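Local structure of Zn-dependent hydrolase, glyoxylase (Echinicola vietnamensis, 6T5K) at residues H100-C105 / G162-N167. The protein probably hydrolyses beta-lactam antibiotics, carbapenems among them, to substituted beta-amino acids as a zinc-dependent class B metallo-beta-lactamase. Sequence-based numbering, arbitrary orientation.
Sequences HFHLDC and GHTQDN. With ZN (zinc ion), chain G; ZN (zinc ion), chain H.
H100 and H163 meet at a zinc ion through different first torsions: CG of H100 sits between its backbone N and carbonyl carbon (chi1 61°), whereas CG of H163 lies anti to its backbone N (chi1 171°). The H163 ring thereby turns its edge to one face of H100 in an offset edge-to-face pair, planes at 73°, while C105 SG lies over the opposite face, toward its rim. H100 NE2 and H163 NE2 stand 3.1 Å apart, as both bind the metal, like H102 ND1 at 2.0 Å from zinc. H102 NE2 is hydrogen-bonded to D196 OD2, a second-shell carboxylate that fixes the ring's rotation. T164 CG2 packs obliquely against the H102 ring, 3.5 Å from CE1. The T164 hydroxyl donates to D166 OD1 (2.6 Å), met from above the carboxylate plane, and T164 N donates almost straight to N167 OD1, fixing the loop. D166 OD1 also borders the F101 ring edge, 3.4 Å from CD1. H100, H102 and D104 form the HxHxD motif of class B enzymes; D104 OD2, with C182 and H223, binds the second zinc. A water bridging both metals donates to D104 OD1 (2.6 Å); the two zincs would be expected to lower its pKa, consistent with a hydroxide-like nucleophile.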
# COMPACT_ATOMS: atom_id res chain seq x y z
N HIS A 100 -0.33 6.59 3.40
CA HIS A 100 -0.52 8.04 3.56
C HIS A 100 -1.79 8.22 4.37
O HIS A 100 -2.42 7.25 4.81
CB HIS A 100 -0.50 8.87 2.26
CG HIS A 100 -1.57 8.54 1.27
ND1 HIS A 100 -1.47 7.49 0.38
CD2 HIS A 100 -2.73 9.17 0.96
CE1 HIS A 100 -2.54 7.45 -0.39
NE2 HIS A 100 -3.32 8.46 -0.06
N PHE A 101 -2.17 9.47 4.60
CA PHE A 101 -3.23 9.75 5.57
C PHE A 101 -4.66 9.57 5.05
O PHE A 101 -5.60 9.70 5.83
CB PHE A 101 -3.08 11.16 6.15
CG PHE A 101 -3.53 12.27 5.24
CD1 PHE A 101 -2.65 12.84 4.31
CD2 PHE A 101 -4.83 12.78 5.33
CE1 PHE A 101 -3.06 13.87 3.49
CE2 PHE A 101 -5.24 13.84 4.51
CZ PHE A 101 -4.36 14.36 3.58
N HIS A 102 -4.86 9.27 3.77
CA HIS A 102 -6.21 9.19 3.23
C HIS A 102 -6.92 7.90 3.67
O HIS A 102 -6.32 6.94 4.13
CB HIS A 102 -6.18 9.23 1.71
CG HIS A 102 -5.88 10.57 1.12
ND1 HIS A 102 -5.43 10.72 -0.17
CD2 HIS A 102 -6.01 11.81 1.63
CE1 HIS A 102 -5.29 12.01 -0.43
NE2 HIS A 102 -5.63 12.69 0.65
N LEU A 103 -8.24 7.86 3.46
CA LEU A 103 -9.05 6.75 3.98
C LEU A 103 -8.82 5.43 3.26
O LEU A 103 -9.06 4.37 3.86
CB LEU A 103 -10.53 7.16 4.00
CG LEU A 103 -10.86 8.23 5.05
CD1 LEU A 103 -12.28 8.70 4.82
CD2 LEU A 103 -10.73 7.69 6.48
N ASP A 104 -8.35 5.44 2.02
CA ASP A 104 -8.00 4.18 1.34
C ASP A 104 -6.64 3.65 1.77
O ASP A 104 -6.11 2.72 1.14
CB ASP A 104 -8.10 4.32 -0.20
CG ASP A 104 -7.23 5.43 -0.79
OD1 ASP A 104 -7.18 6.54 -0.18
OD2 ASP A 104 -6.62 5.21 -1.90
N CYS A 105 -6.07 4.24 2.81
CA CYS A 105 -4.90 3.73 3.49
C CYS A 105 -5.19 3.36 4.93
O CYS A 105 -4.58 2.43 5.46
CB CYS A 105 -3.78 4.78 3.48
SG CYS A 105 -3.38 5.35 1.85
N GLY A 162 4.29 13.64 -3.26
CA GLY A 162 3.72 13.33 -4.55
C GLY A 162 2.21 13.38 -4.51
O GLY A 162 1.60 14.44 -4.50
N HIS A 163 1.62 12.20 -4.46
CA HIS A 163 0.17 12.10 -4.28
C HIS A 163 -0.28 12.84 -3.03
O HIS A 163 -1.30 13.53 -3.04
CB HIS A 163 -0.21 10.63 -4.17
CG HIS A 163 -1.63 10.42 -3.78
ND1 HIS A 163 -2.69 10.69 -4.61
CD2 HIS A 163 -2.16 9.98 -2.62
CE1 HIS A 163 -3.82 10.42 -3.99
NE2 HIS A 163 -3.53 9.98 -2.78
N THR A 164 0.50 12.73 -1.96
CA THR A 164 0.33 13.58 -0.78
C THR A 164 1.72 13.96 -0.27
O THR A 164 2.75 13.47 -0.76
CB THR A 164 -0.43 12.88 0.36
OG1 THR A 164 0.26 11.67 0.70
CG2 THR A 164 -1.87 12.60 -0.02
N GLN A 165 1.76 14.84 0.73
CA GLN A 165 3.05 15.23 1.29
C GLN A 165 3.71 14.11 2.07
O GLN A 165 4.94 14.10 2.18
CB GLN A 165 2.93 16.44 2.20
CG GLN A 165 1.98 16.28 3.38
CD GLN A 165 2.09 17.41 4.35
OE1 GLN A 165 1.22 18.27 4.40
NE2 GLN A 165 3.14 17.42 5.11
N ASP A 166 2.92 13.16 2.59
CA ASP A 166 3.38 12.15 3.54
C ASP A 166 3.51 10.75 2.93
O ASP A 166 3.78 9.81 3.69
CB ASP A 166 2.42 12.10 4.72
CG ASP A 166 0.99 11.72 4.30
OD1 ASP A 166 0.50 12.21 3.26
OD2 ASP A 166 0.35 10.94 5.06
N ASN A 167 3.26 10.60 1.65
CA ASN A 167 3.22 9.27 1.10
C ASN A 167 4.53 8.49 1.18
O ASN A 167 5.55 9.04 0.99
CB ASN A 167 2.57 9.23 -0.29
CG ASN A 167 3.18 10.20 -1.30
OD1 ASN A 167 2.58 10.56 -2.27
ND2 ASN A 167 4.35 10.54 -1.08
ZN ZN G . -4.73 9.22 -1.36
ZN ZN H . -5.51 6.52 -3.41
O HOH W 1 -6.05 8.03 -2.02
O HOH W 2 -5.16 7.92 -5.20